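PDB 4E4U: mandalate racemase/muconate lactonizing enzyme, which probably catalyses abstraction of a proton next to a substrate carboxylate, with magnesium, as in the enolase superfamily, though its own substrate is not established. Local coordinates for residues E123-S127 and G356-P360; R126-L131 and F160-D166; A202-F206 and D228-F232; P254-E259 and G275-L281; A304-L310 and N329-E334. All coordinates share one frame; numbering follows the deposited sequence. Where two conformers were deposited one is given.

In the fold
Contact 1 spans the longest loop: it pairs 123-127, where the barrel sheet begins, with the late hairpin strand 357-359, and encloses contacts 3, 4 and 5. Contact 2 starts from the same strand, 125-130, and closes the first crossover through helix 145-158. Contacts 3 and 4 follow in series, each a short loop around one helix (214-224, 263-272), and contact 5 comes last, around helix 314-325. None of the loops cross. Backbone bonds knit contact 2 to 3, 3 to 4 and 4 to 5. Q333 then bonds back to R126, so the parallel strands close into the barrel of the enolase C-terminal domain, with contact 1 attached beside that seam.

Contact 1: residues E123-S127 and G356-P360; sequences ERLRS and GYIIP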
# COMPACT_ATOMS: atom_id res chain seq x y z
N GLU A 123 0.56 33.02 26.36
CA GLU A 123 0.10 34.15 27.15
C GLU A 123 -1.22 34.69 26.61
O GLU A 123 -2.05 35.22 27.36
CB GLU A 123 1.16 35.25 27.19
CG GLU A 123 2.46 34.82 27.86
CD GLU A 123 2.29 34.44 29.33
OE1 GLU A 123 1.30 34.87 29.95
OE2 GLU A 123 3.15 33.70 29.85
N ARG A 124 -1.41 34.57 25.30
CA ARG A 124 -2.68 34.94 24.67
C ARG A 124 -2.92 34.04 23.47
O ARG A 124 -1.98 33.44 22.94
CB ARG A 124 -2.68 36.40 24.25
CG ARG A 124 -1.66 36.72 23.20
CD ARG A 124 -1.49 38.22 23.04
NE ARG A 124 -0.34 38.51 22.20
CZ ARG A 124 -0.13 39.67 21.59
NH1 ARG A 124 -1.02 40.65 21.71
NH2 ARG A 124 0.96 39.84 20.85
N LEU A 125 -4.17 33.98 23.02
CA LEU A 125 -4.57 33.01 22.01
C LEU A 125 -5.05 33.71 20.75
O LEU A 125 -6.04 34.45 20.77
CB LEU A 125 -5.69 32.12 22.54
CG LEU A 125 -5.37 31.33 23.81
CD1 LEU A 125 -6.63 30.64 24.31
CD2 LEU A 125 -4.27 30.32 23.54
N ARG A 126 -4.37 33.46 19.64
CA ARG A 126 -4.82 33.97 18.35
C ARG A 126 -6.26 33.52 18.12
O ARG A 126 -6.62 32.37 18.36
CB ARG A 126 -3.92 33.45 17.23
CG ARG A 126 -4.22 34.06 15.87
CD ARG A 126 -3.44 33.35 14.78
NE ARG A 126 -3.74 33.92 13.47
CZ ARG A 126 -3.37 33.37 12.31
NH1 ARG A 126 -2.68 32.24 12.29
NH2 ARG A 126 -3.71 33.96 11.17
N SER A 127 -7.10 34.44 17.65
CA SER A 127 -8.50 34.10 17.42
C SER A 127 -8.99 34.55 16.05
O SER A 127 -8.33 35.32 15.35
CB SER A 127 -9.38 34.70 18.51
OG SER A 127 -9.51 36.10 18.34
N GLY A 356 -7.29 41.07 18.70
CA GLY A 356 -7.18 39.84 17.94
C GLY A 356 -6.94 38.59 18.76
O GLY A 356 -6.94 37.49 18.21
N TYR A 357 -6.74 38.74 20.07
CA TYR A 357 -6.40 37.61 20.92
C TYR A 357 -7.34 37.43 22.09
O TYR A 357 -7.86 38.39 22.64
CB TYR A 357 -4.99 37.75 21.48
CG TYR A 357 -3.91 37.96 20.45
CD1 TYR A 357 -3.60 39.25 20.03
CD2 TYR A 357 -3.20 36.89 19.91
CE1 TYR A 357 -2.61 39.47 19.09
CE2 TYR A 357 -2.21 37.11 18.96
CZ TYR A 357 -1.92 38.40 18.56
OH TYR A 357 -0.94 38.66 17.63
N ILE A 358 -7.55 36.17 22.47
CA ILE A 358 -8.22 35.86 23.72
C ILE A 358 -7.18 35.84 24.83
O ILE A 358 -6.10 35.25 24.66
CB ILE A 358 -8.92 34.50 23.64
CG1 ILE A 358 -10.04 34.57 22.59
CG2 ILE A 358 -9.47 34.09 25.00
CD1 ILE A 358 -10.52 33.20 22.12
N ILE A 359 -7.49 36.46 25.96
CA ILE A 359 -6.61 36.46 27.11
C ILE A 359 -7.15 35.47 28.14
O ILE A 359 -8.18 35.73 28.75
CB ILE A 359 -6.54 37.85 27.77
CG1 ILE A 359 -6.25 38.93 26.72
CG2 ILE A 359 -5.52 37.86 28.91
CD1 ILE A 359 -4.98 38.71 25.94
N PRO A 360 -6.47 34.33 28.33
CA PRO A 360 -6.99 33.31 29.25
C PRO A 360 -7.13 33.79 30.69
O PRO A 360 -6.31 34.57 31.18
CB PRO A 360 -5.93 32.20 29.19
CG PRO A 360 -5.28 32.38 27.85
CD PRO A 360 -5.25 33.87 27.64
O HOH W 1 -6.48 37.19 15.46
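R124 starts with CG wedged over its own main chain (chi1 63°) and then runs extended, while Y357 holds CG opposite its carbonyl carbon (chi1 -54°); the two meet face on. The guanidinium lies flat on the ring, planes 19° apart, with R124 CZ 3.8 Å from the centroid of Y357, a cation-pi stack; R124 CD makes a CH-pi contact over the same ring. Beneath it the backbones pair antiparallel: L125 and I358 form the hydrogen-bonded pair, L125 N to I358 O at 2.8 Å and I358 N to L125 O at 2.9 Å. On the other face of the sheet L125 CB meets I358 CB, and L125 CD1 reaches P360 CG at 4.2 Å. At the far end G356 O takes both S127 N, at 3.1 Å, and S127 OG, at 2.9 Å, the hydroxyl from above the carbonyl plane; a water links G356 O to S127 O. S127 OG also bonds W353. The polar ends of R124 and Y357 both go to D396 of the second subunit, a salt bridge and a hydrogen bond. The stack thus holds cation and phenol together for one carboxylate, making this strand pairing part of the subunit interface.

Contact 2: residues R126-L131 and F160-D166; sequences RSYTYL and FTAVKFD
K164 passes between two tyrosines of the neighbouring strand and uses each differently. Its CE lies over one face of the Y130 ring, offset toward the rim, a CH-pi contact of 3.7 Å from K164 CE to the Y130 centroid. Against Y128 the same methylene comes to the ring edge, and K164 NZ donates to Y128 OH at 2.9 Å. A bend at chi3 (89°) in an otherwise extended chain lifts the amine to that hydroxyl. NZ also forms a salt bridge with E233. Strands 126-130 and 162-165 run parallel, joined right-handedly through helix 145-158 as one beta-alpha-beta crossover of the barrel; K164 N donates to T129 O and L131 N to K164 O, the latter at 2.9 Å. On the opposite face from K164, toward that helix, T129 CG2 stands over the F160 ring, 3.8 Å from its centroid, the two side chains crossing at about a right angle. L131 spreads its branches, CD2 to V163 CB at 3.7 Å and CD1 to F165 CD1. At the start of the strands R126 comes obliquely across T161 and grips it side-on with two nitrogens: NE donates to T161 OG1 at 2.8 Å and NH2 to T161 O at 3.1 Å, both acceptors lying in the guanidinium plane. NH2 has a further partner in D203, by a salt bridge.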
# COMPACT_ATOMS: atom_id res chain seq x y z
N ARG A 126 -4.37 33.46 19.64
CA ARG A 126 -4.82 33.97 18.35
C ARG A 126 -6.26 33.52 18.12
O ARG A 126 -6.62 32.37 18.36
CB ARG A 126 -3.92 33.45 17.23
CG ARG A 126 -4.22 34.06 15.87
CD ARG A 126 -3.44 33.35 14.78
NE ARG A 126 -3.74 33.92 13.47
CZ ARG A 126 -3.37 33.37 12.31
NH1 ARG A 126 -2.68 32.24 12.29
NH2 ARG A 126 -3.71 33.96 11.17
N SER A 127 -7.10 34.44 17.65
CA SER A 127 -8.50 34.10 17.42
C SER A 127 -8.99 34.55 16.05
O SER A 127 -8.33 35.32 15.35
CB SER A 127 -9.38 34.70 18.51
OG SER A 127 -9.51 36.10 18.34
N TYR A 128 -10.15 34.03 15.65
CA TYR A 128 -10.80 34.48 14.43
C TYR A 128 -12.28 34.58 14.68
O TYR A 128 -12.78 34.05 15.67
CB TYR A 128 -10.53 33.52 13.28
CG TYR A 128 -11.27 32.20 13.32
CD1 TYR A 128 -12.53 32.07 12.73
CD2 TYR A 128 -10.67 31.07 13.85
CE1 TYR A 128 -13.19 30.84 12.71
CE2 TYR A 128 -11.33 29.84 13.83
CZ TYR A 128 -12.58 29.73 13.26
OH TYR A 128 -13.23 28.51 13.23
N THR A 129 -12.99 35.24 13.77
CA THR A 129 -14.44 35.21 13.81
C THR A 129 -15.02 35.00 12.41
O THR A 129 -14.40 35.34 11.41
CB THR A 129 -15.03 36.49 14.44
OG1 THR A 129 -16.46 36.37 14.53
CG2 THR A 129 -14.66 37.73 13.62
N TYR A 130 -16.21 34.41 12.36
CA TYR A 130 -17.05 34.50 11.17
C TYR A 130 -17.34 35.96 10.90
O TYR A 130 -17.42 36.78 11.82
CB TYR A 130 -18.38 33.79 11.40
CG TYR A 130 -18.53 32.45 10.74
CD1 TYR A 130 -18.49 32.31 9.36
CD2 TYR A 130 -18.74 31.31 11.50
CE1 TYR A 130 -18.64 31.08 8.75
CE2 TYR A 130 -18.90 30.07 10.91
CZ TYR A 130 -18.84 29.96 9.53
OH TYR A 130 -18.99 28.73 8.94
N LEU A 131 -17.53 36.28 9.62
CA LEU A 131 -18.01 37.60 9.24
C LEU A 131 -19.52 37.65 9.45
O LEU A 131 -20.25 36.74 9.02
CB LEU A 131 -17.66 37.87 7.77
CG LEU A 131 -16.17 37.84 7.45
CD1 LEU A 131 -15.93 38.06 5.95
CD2 LEU A 131 -15.42 38.87 8.28
N PHE A 160 -8.23 41.46 14.48
CA PHE A 160 -8.31 40.08 14.01
C PHE A 160 -7.29 39.80 12.91
O PHE A 160 -7.06 40.64 12.02
CB PHE A 160 -9.70 39.76 13.46
CG PHE A 160 -10.71 39.39 14.51
CD1 PHE A 160 -10.64 38.17 15.16
CD2 PHE A 160 -11.74 40.26 14.84
CE1 PHE A 160 -11.58 37.81 16.11
CE2 PHE A 160 -12.69 39.92 15.80
CZ PHE A 160 -12.60 38.69 16.43
N THR A 161 -6.69 38.61 12.98
CA THR A 161 -5.69 38.17 12.00
C THR A 161 -6.21 37.04 11.12
O THR A 161 -5.44 36.43 10.37
CB THR A 161 -4.40 37.70 12.70
OG1 THR A 161 -4.70 36.58 13.54
CG2 THR A 161 -3.82 38.82 13.53
N ALA A 162 -7.50 36.74 11.20
CA ALA A 162 -8.14 35.74 10.35
C ALA A 162 -9.64 35.97 10.39
O ALA A 162 -10.18 36.40 11.41
CB ALA A 162 -7.80 34.33 10.81
N VAL A 163 -10.32 35.69 9.27
CA VAL A 163 -11.77 35.83 9.20
C VAL A 163 -12.34 34.65 8.43
O VAL A 163 -11.67 34.11 7.54
CB VAL A 163 -12.20 37.16 8.52
CG1 VAL A 163 -11.78 38.36 9.37
CG2 VAL A 163 -11.63 37.27 7.10
N LYS A 164 -13.56 34.23 8.78
CA LYS A 164 -14.18 33.07 8.16
C LYS A 164 -15.51 33.43 7.50
O LYS A 164 -16.24 34.30 7.97
CB LYS A 164 -14.38 31.96 9.20
CG LYS A 164 -14.80 30.63 8.60
CD LYS A 164 -14.47 29.46 9.52
CE LYS A 164 -15.59 29.16 10.49
NZ LYS A 164 -15.32 27.95 11.34
N PHE A 165 -15.84 32.74 6.41
CA PHE A 165 -17.08 32.98 5.67
C PHE A 165 -17.41 31.74 4.86
O PHE A 165 -16.51 30.97 4.51
CB PHE A 165 -16.97 34.23 4.77
CG PHE A 165 -15.72 34.25 3.94
CD1 PHE A 165 -14.53 34.73 4.47
CD2 PHE A 165 -15.74 33.78 2.63
CE1 PHE A 165 -13.37 34.73 3.70
CE2 PHE A 165 -14.58 33.78 1.87
CZ PHE A 165 -13.40 34.25 2.40
N ASP A 166 -18.70 31.51 4.59
CA ASP A 166 -19.13 30.38 3.76
C ASP A 166 -20.08 30.83 2.65
O ASP A 166 -21.29 30.95 2.87
CB ASP A 166 -19.82 29.29 4.60
CG ASP A 166 -20.22 28.09 3.76
OD1 ASP A 166 -19.92 28.09 2.55
OD2 ASP A 166 -20.82 27.14 4.29
O HOH W 1 -6.48 37.19 15.46

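Contact 3: residues A202-F206 and D228-F232; sequences ADLLF and DPLWF
L205 puts its CD2 methyl squarely over the six-membered ring of W231, 3.6 Å from the centroid and only 7° off the ring normal. CD1 of the same leucine touches W231 CZ2 nearer the rim, and L205 CD2 also meets L230 CD2 at 3.7 Å, the two leucines lying side by side. A chi1 of 72° folds the W231 indole back over its own main chain and brings it here. On the other face F206 and F232 point the same way, F206 CD2 4.0 Å from F232 CD1, their rings oblique to each other. These strands, 203-206 and 231-233, are parallel neighbours in the barrel, linked by the crossover helix 214-224, which packs on both phenylalanines. L230 N donates to L204 O at 2.8 Å and F206 N to W231 O at 3.0 Å. Where the segments diverge, a water fills in for a direct bond, donating to D203 OD1 and D228 O and accepting from L204 N. The indole is fixed further by W231 NE1 to E233 and by an edge-to-face meeting with Y128. D203 and D228, both acidic, are each engaged by R219 of the second subunit, and D203 also forms a salt bridge with R126.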
# COMPACT_ATOMS: atom_id res chain seq x y z
N ALA A 202 -4.78 39.53 7.32
CA ALA A 202 -5.63 38.47 7.86
C ALA A 202 -5.70 37.29 6.91
O ALA A 202 -5.82 37.47 5.69
CB ALA A 202 -7.03 38.99 8.16
N ASP A 203 -5.61 36.10 7.47
CA ASP A 203 -5.87 34.90 6.70
C ASP A 203 -7.35 34.74 6.36
O ASP A 203 -8.22 35.19 7.11
CB ASP A 203 -5.40 33.66 7.47
CG ASP A 203 -3.91 33.41 7.33
OD1 ASP A 203 -3.45 33.14 6.19
OD2 ASP A 203 -3.19 33.47 8.35
N LEU A 204 -7.60 34.12 5.21
CA LEU A 204 -8.95 33.72 4.83
C LEU A 204 -9.19 32.30 5.30
O LEU A 204 -8.39 31.40 5.04
CB LEU A 204 -9.10 33.74 3.31
CG LEU A 204 -8.71 35.00 2.54
CD1 LEU A 204 -8.97 34.82 1.05
CD2 LEU A 204 -9.48 36.17 3.06
N LEU A 205 -10.31 32.10 5.98
CA LEU A 205 -10.74 30.78 6.41
C LEU A 205 -11.99 30.45 5.61
O LEU A 205 -13.02 31.11 5.77
CB LEU A 205 -11.05 30.76 7.90
CG LEU A 205 -9.94 31.33 8.78
CD1 LEU A 205 -10.38 31.39 10.23
CD2 LEU A 205 -8.68 30.51 8.64
N PHE A 206 -11.90 29.48 4.71
CA PHE A 206 -13.03 29.18 3.86
C PHE A 206 -13.92 28.19 4.60
O PHE A 206 -13.62 26.99 4.67
CB PHE A 206 -12.59 28.66 2.49
CG PHE A 206 -13.65 28.76 1.45
CD1 PHE A 206 -13.84 29.94 0.75
CD2 PHE A 206 -14.49 27.69 1.20
CE1 PHE A 206 -14.84 30.04 -0.20
CE2 PHE A 206 -15.49 27.78 0.26
CZ PHE A 206 -15.66 28.96 -0.44
N ASP A 228 -4.78 31.85 -1.58
CA ASP A 228 -4.02 31.28 -0.45
C ASP A 228 -4.77 31.27 0.89
O ASP A 228 -4.26 31.79 1.88
CB ASP A 228 -2.67 32.00 -0.31
CG ASP A 228 -1.71 31.28 0.65
OD1 ASP A 228 -1.72 30.04 0.73
OD2 ASP A 228 -0.93 31.98 1.32
N PRO A 229 -5.97 30.65 0.94
CA PRO A 229 -6.65 30.55 2.23
C PRO A 229 -5.85 29.70 3.22
O PRO A 229 -5.18 28.73 2.82
CB PRO A 229 -7.98 29.86 1.91
CG PRO A 229 -8.04 29.72 0.43
CD PRO A 229 -6.67 29.92 -0.13
N LEU A 230 -5.96 30.04 4.49
CA LEU A 230 -5.34 29.25 5.55
C LEU A 230 -5.98 27.86 5.65
O LEU A 230 -5.31 26.88 5.95
CB LEU A 230 -5.40 30.00 6.88
CG LEU A 230 -5.07 29.25 8.18
CD1 LEU A 230 -3.72 28.54 8.13
CD2 LEU A 230 -5.10 30.20 9.36
N TRP A 231 -7.28 27.76 5.41
CA TRP A 231 -7.90 26.44 5.32
C TRP A 231 -9.16 26.39 4.50
O TRP A 231 -9.78 27.42 4.21
CB TRP A 231 -8.14 25.83 6.70
CG TRP A 231 -9.24 26.40 7.56
CD1 TRP A 231 -10.58 26.49 7.26
CD2 TRP A 231 -9.12 26.85 8.91
NE1 TRP A 231 -11.28 27.02 8.33
CE2 TRP A 231 -10.40 27.23 9.36
CE3 TRP A 231 -8.03 26.97 9.79
CZ2 TRP A 231 -10.62 27.73 10.64
CZ3 TRP A 231 -8.26 27.47 11.06
CH2 TRP A 231 -9.54 27.84 11.48
N PHE A 232 -9.51 25.17 4.13
CA PHE A 232 -10.74 24.81 3.44
C PHE A 232 -11.43 23.86 4.42
O PHE A 232 -10.94 22.75 4.67
CB PHE A 232 -10.34 24.11 2.14
CG PHE A 232 -11.49 23.70 1.23
CD1 PHE A 232 -12.81 24.09 1.46
CD2 PHE A 232 -11.22 22.89 0.14
CE1 PHE A 232 -13.82 23.68 0.58
CE2 PHE A 232 -12.23 22.49 -0.72
CZ PHE A 232 -13.53 22.88 -0.50
O HOH W 2 -5.08 33.26 4.03

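Contact 4: residues P254-E259 and G275-L281; sequences PIATGE and GASILQL
Strands 255-257 and 278-279, with helix 263-272 between them, make a beta-alpha-beta unit of the enolase-type barrel, with A256 paired to I278 and T257 to L279. A256 CB meets I278 CB at 3.8 Å, while P254 CB touches I278 CD1 at the same separation; on the opposite face T257 CG2 packs on A276 CB. The backbone ladder is parallel: S277 N donates to I255 O at 3.0 Å, with I278 N adding a weak bond to the same oxygen, T257 N donates to I278 O at 3.1 Å, and Q280 N donates to T257 O at 2.8 Å. This last bond is nearly straight, 174° at the hydrogen, although the donor sits above the carbonyl plane. Q280 buries the largest area of any residue in the contact. With CG beside its backbone N (chi1 -58°), its extended chain reaches back to the other strand and sets the amide carbon CD 3.6 Å from A256 CB. A water donates to Q280 OE1 and E259 OE2 and accepts from E259 N, while NE2 bonds E233, so both ends of the amide are engaged. E259 OE2 also lies close to E233 OE2. G258 turns the chain close against Q280. Outside the barrel wall I255 and T257 lean on helix 241-249 and L279 on helix 263-272; inside, W231 of the preceding strand covers A256, I278 and Q280.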
# COMPACT_ATOMS: atom_id res chain seq x y z
N PRO A 254 -4.64 23.88 3.10
CA PRO A 254 -4.83 22.97 4.24
C PRO A 254 -6.30 22.61 4.43
O PRO A 254 -7.15 23.50 4.35
CB PRO A 254 -4.33 23.80 5.42
CG PRO A 254 -3.32 24.71 4.83
CD PRO A 254 -3.91 25.10 3.49
N ILE A 255 -6.59 21.34 4.68
CA ILE A 255 -7.95 20.93 5.03
C ILE A 255 -8.13 20.96 6.54
O ILE A 255 -7.31 20.40 7.29
CB ILE A 255 -8.29 19.52 4.49
CG1 ILE A 255 -8.08 19.47 2.97
CG2 ILE A 255 -9.72 19.13 4.88
CD1 ILE A 255 -8.77 20.58 2.18
N ALA A 256 -9.18 21.64 6.98
CA ALA A 256 -9.56 21.69 8.39
C ALA A 256 -10.89 20.99 8.55
O ALA A 256 -11.81 21.20 7.76
CB ALA A 256 -9.66 23.13 8.87
N THR A 257 -11.02 20.18 9.59
CA THR A 257 -12.30 19.58 9.88
C THR A 257 -12.36 19.10 11.32
O THR A 257 -11.34 19.06 12.01
CB THR A 257 -12.61 18.41 8.91
OG1 THR A 257 -14.02 18.19 8.89
CG2 THR A 257 -11.86 17.14 9.32
N GLY A 258 -13.55 18.72 11.77
CA GLY A 258 -13.65 18.04 13.05
C GLY A 258 -14.79 18.43 13.95
O GLY A 258 -15.02 17.76 14.96
N GLU A 259 -15.52 19.49 13.61
CA GLU A 259 -16.57 19.94 14.53
C GLU A 259 -17.71 18.95 14.66
O GLU A 259 -18.48 19.02 15.62
CB GLU A 259 -17.12 21.30 14.12
CG GLU A 259 -18.08 21.25 12.95
CD GLU A 259 -18.32 22.63 12.38
OE1 GLU A 259 -19.44 23.15 12.53
OE2 GLU A 259 -17.37 23.19 11.80
N GLY A 275 -6.62 12.84 6.20
CA GLY A 275 -7.84 13.58 5.89
C GLY A 275 -7.84 15.06 6.20
O GLY A 275 -8.61 15.81 5.60
N ALA A 276 -7.01 15.50 7.15
CA ALA A 276 -6.96 16.91 7.53
C ALA A 276 -5.67 17.19 8.28
O ALA A 276 -5.10 16.30 8.90
CB ALA A 276 -8.16 17.27 8.40
N SER A 277 -5.23 18.44 8.23
CA SER A 277 -4.03 18.86 8.95
C SER A 277 -4.34 19.86 10.06
O SER A 277 -3.45 20.27 10.80
CB SER A 277 -3.01 19.47 8.00
OG SER A 277 -3.56 20.58 7.34
N ILE A 278 -5.61 20.26 10.15
CA ILE A 278 -6.06 21.19 11.17
C ILE A 278 -7.34 20.60 11.76
O ILE A 278 -8.31 20.38 11.04
CB ILE A 278 -6.33 22.59 10.57
CG1 ILE A 278 -5.02 23.19 10.02
CG2 ILE A 278 -6.93 23.53 11.60
CD1 ILE A 278 -5.24 24.39 9.11
N LEU A 279 -7.31 20.32 13.06
CA LEU A 279 -8.42 19.64 13.72
C LEU A 279 -9.29 20.61 14.50
O LEU A 279 -8.82 21.26 15.44
CB LEU A 279 -7.91 18.56 14.67
CG LEU A 279 -7.01 17.50 14.08
CD1 LEU A 279 -6.77 16.38 15.08
CD2 LEU A 279 -7.59 16.94 12.80
N GLN A 280 -10.55 20.67 14.11
CA GLN A 280 -11.51 21.61 14.68
C GLN A 280 -12.43 20.93 15.68
O GLN A 280 -13.66 21.01 15.60
CB GLN A 280 -12.30 22.27 13.56
CG GLN A 280 -11.40 23.00 12.58
CD GLN A 280 -12.14 23.54 11.40
OE1 GLN A 280 -12.85 22.80 10.70
NE2 GLN A 280 -11.97 24.83 11.14
N LEU A 281 -11.83 20.26 16.65
CA LEU A 281 -12.59 19.64 17.72
C LEU A 281 -13.41 20.70 18.47
O LEU A 281 -12.97 21.85 18.63
CB LEU A 281 -11.64 18.91 18.68
CG LEU A 281 -10.61 19.75 19.43
CD1 LEU A 281 -11.14 20.30 20.76
CD2 LEU A 281 -9.34 18.95 19.67
O HOH W 3 -4.32 19.14 4.74
O HOH W 4 -15.19 21.47 11.46

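Contact 5: residues A304-L310 and N329-E334; sequences AQIAPHL and NFLIQE
A304 O receives N329 ND2 at 3.1 Å, almost straight at the hydrogen (171°) and with the oxygen in the amide plane; a chi1 of 55° swings the N329 amide over to it. Q305 lays its amide obliquely across L331, NE2 3.8 Å from L331 CD1, and a water joins NE2 to F330 O, weakly at the carbonyl; its OE1 bonds Q178 of the second subunit. I306 is the bridge residue, its N donating to N329 O and its O accepting from L331 N, each at 2.9 Å. A307 CB packs on I332 CG2 at 3.9 Å. P308 sets CD at the edge of the F330 ring and CB 3.5 Å from Q333 OE1, which bonds S320; P308 O takes a weak bond from E334 N. H309 runs alongside E334, ring and carboxylate planes 80° apart, with H309 CD2 3.4 Å from E334 OE1 and ND1 bonded to N282. L310 N donates to E334 OE1 at 2.9 Å, from above the carboxylate plane, and a water links L310 O to E334 OE2. The single bridge at I306, extended by side-chain and water bonds, joins roughly parallel segments flanking helix 314-325 near the seam of the enolase-type barrel.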
# COMPACT_ATOMS: atom_id res chain seq x y z
N ALA A 304 0.05 17.79 12.89
CA ALA A 304 -1.18 18.54 12.64
C ALA A 304 -1.38 19.55 13.76
O ALA A 304 -0.75 19.46 14.82
CB ALA A 304 -2.38 17.59 12.53
N GLN A 305 -2.28 20.51 13.53
CA GLN A 305 -2.56 21.54 14.52
C GLN A 305 -4.01 21.46 14.98
O GLN A 305 -4.85 20.84 14.32
CB GLN A 305 -2.31 22.92 13.92
CG GLN A 305 -0.89 23.16 13.50
CD GLN A 305 -0.74 24.48 12.79
OE1 GLN A 305 -1.19 24.65 11.64
NE2 GLN A 305 -0.14 25.46 13.47
N ILE A 306 -4.30 22.05 16.13
CA ILE A 306 -5.70 22.15 16.55
C ILE A 306 -6.19 23.58 16.45
O ILE A 306 -5.46 24.55 16.69
CB ILE A 306 -5.97 21.60 17.98
CG1 ILE A 306 -5.40 22.52 19.05
CG2 ILE A 306 -5.44 20.17 18.11
CD1 ILE A 306 -5.93 22.23 20.44
N ALA A 307 -7.44 23.70 16.04
CA ALA A 307 -8.12 24.99 15.91
C ALA A 307 -9.54 24.77 16.39
O ALA A 307 -10.45 24.52 15.59
CB ALA A 307 -8.11 25.45 14.46
N PRO A 308 -9.75 24.82 17.71
CA PRO A 308 -11.05 24.37 18.23
C PRO A 308 -12.23 25.18 17.71
O PRO A 308 -12.17 26.40 17.55
CB PRO A 308 -10.90 24.55 19.75
CG PRO A 308 -9.43 24.47 20.00
CD PRO A 308 -8.80 25.14 18.80
N HIS A 309 -13.30 24.44 17.44
CA HIS A 309 -14.55 25.00 16.94
C HIS A 309 -15.35 25.59 18.09
O HIS A 309 -15.31 25.08 19.22
CB HIS A 309 -15.35 23.87 16.28
CG HIS A 309 -16.78 24.22 16.01
ND1 HIS A 309 -17.79 23.96 16.90
CD2 HIS A 309 -17.37 24.79 14.93
CE1 HIS A 309 -18.94 24.37 16.40
NE2 HIS A 309 -18.71 24.87 15.20
N LEU A 310 -16.10 26.64 17.80
CA LEU A 310 -17.00 27.21 18.78
C LEU A 310 -18.21 27.83 18.09
O LEU A 310 -18.08 28.79 17.34
CB LEU A 310 -16.25 28.26 19.62
CG LEU A 310 -16.63 28.39 21.10
CD1 LEU A 310 -18.06 28.88 21.24
CD2 LEU A 310 -16.43 27.06 21.83
N ASN A 329 0.66 22.60 19.84
CA ASN A 329 0.33 22.64 18.42
C ASN A 329 -0.99 23.36 18.17
O ASN A 329 -1.80 22.95 17.34
CB ASN A 329 0.32 21.22 17.83
CG ASN A 329 -0.62 20.27 18.57
OD1 ASN A 329 -0.79 20.37 19.78
ND2 ASN A 329 -1.18 19.31 17.84
N PHE A 330 -1.19 24.45 18.89
CA PHE A 330 -2.37 25.28 18.76
C PHE A 330 -2.20 26.26 17.60
O PHE A 330 -1.20 26.96 17.52
CB PHE A 330 -2.59 26.05 20.06
CG PHE A 330 -3.60 27.16 19.96
CD1 PHE A 330 -4.96 26.88 19.89
CD2 PHE A 330 -3.19 28.48 19.95
CE1 PHE A 330 -5.90 27.92 19.81
CE2 PHE A 330 -4.12 29.51 19.87
CZ PHE A 330 -5.47 29.23 19.79
N LEU A 331 -3.20 26.33 16.73
CA LEU A 331 -3.20 27.28 15.61
C LEU A 331 -3.99 28.55 15.92
O LEU A 331 -3.46 29.66 15.86
CB LEU A 331 -3.77 26.63 14.35
CG LEU A 331 -3.99 27.50 13.11
CD1 LEU A 331 -2.69 28.17 12.66
CD2 LEU A 331 -4.59 26.69 11.97
N ILE A 332 -5.27 28.39 16.24
CA ILE A 332 -6.16 29.54 16.39
C ILE A 332 -7.45 29.08 17.06
O ILE A 332 -7.81 27.90 16.96
CB ILE A 332 -6.46 30.17 15.00
CG1 ILE A 332 -6.98 31.60 15.10
CG2 ILE A 332 -7.37 29.26 14.16
CD1 ILE A 332 -6.96 32.31 13.75
N GLN A 333 -8.14 29.99 17.74
CA GLN A 333 -9.37 29.67 18.45
C GLN A 333 -10.54 30.43 17.85
O GLN A 333 -10.49 31.65 17.72
CB GLN A 333 -9.24 30.01 19.94
CG GLN A 333 -10.56 29.95 20.72
CD GLN A 333 -11.12 28.55 20.84
OE1 GLN A 333 -10.44 27.63 21.30
NE2 GLN A 333 -12.38 28.38 20.45
N GLU A 334 -11.59 29.70 17.49
CA GLU A 334 -12.78 30.34 16.97
C GLU A 334 -13.41 31.20 18.05
O GLU A 334 -13.61 30.76 19.19
CB GLU A 334 -13.80 29.31 16.48
CG GLU A 334 -15.02 29.95 15.82
CD GLU A 334 -15.79 28.98 14.93
OE1 GLU A 334 -15.66 27.76 15.13
OE2 GLU A 334 -16.51 29.46 14.02
O HOH W 5 0.84 25.21 16.12
O HOH W 6 -18.91 29.75 14.92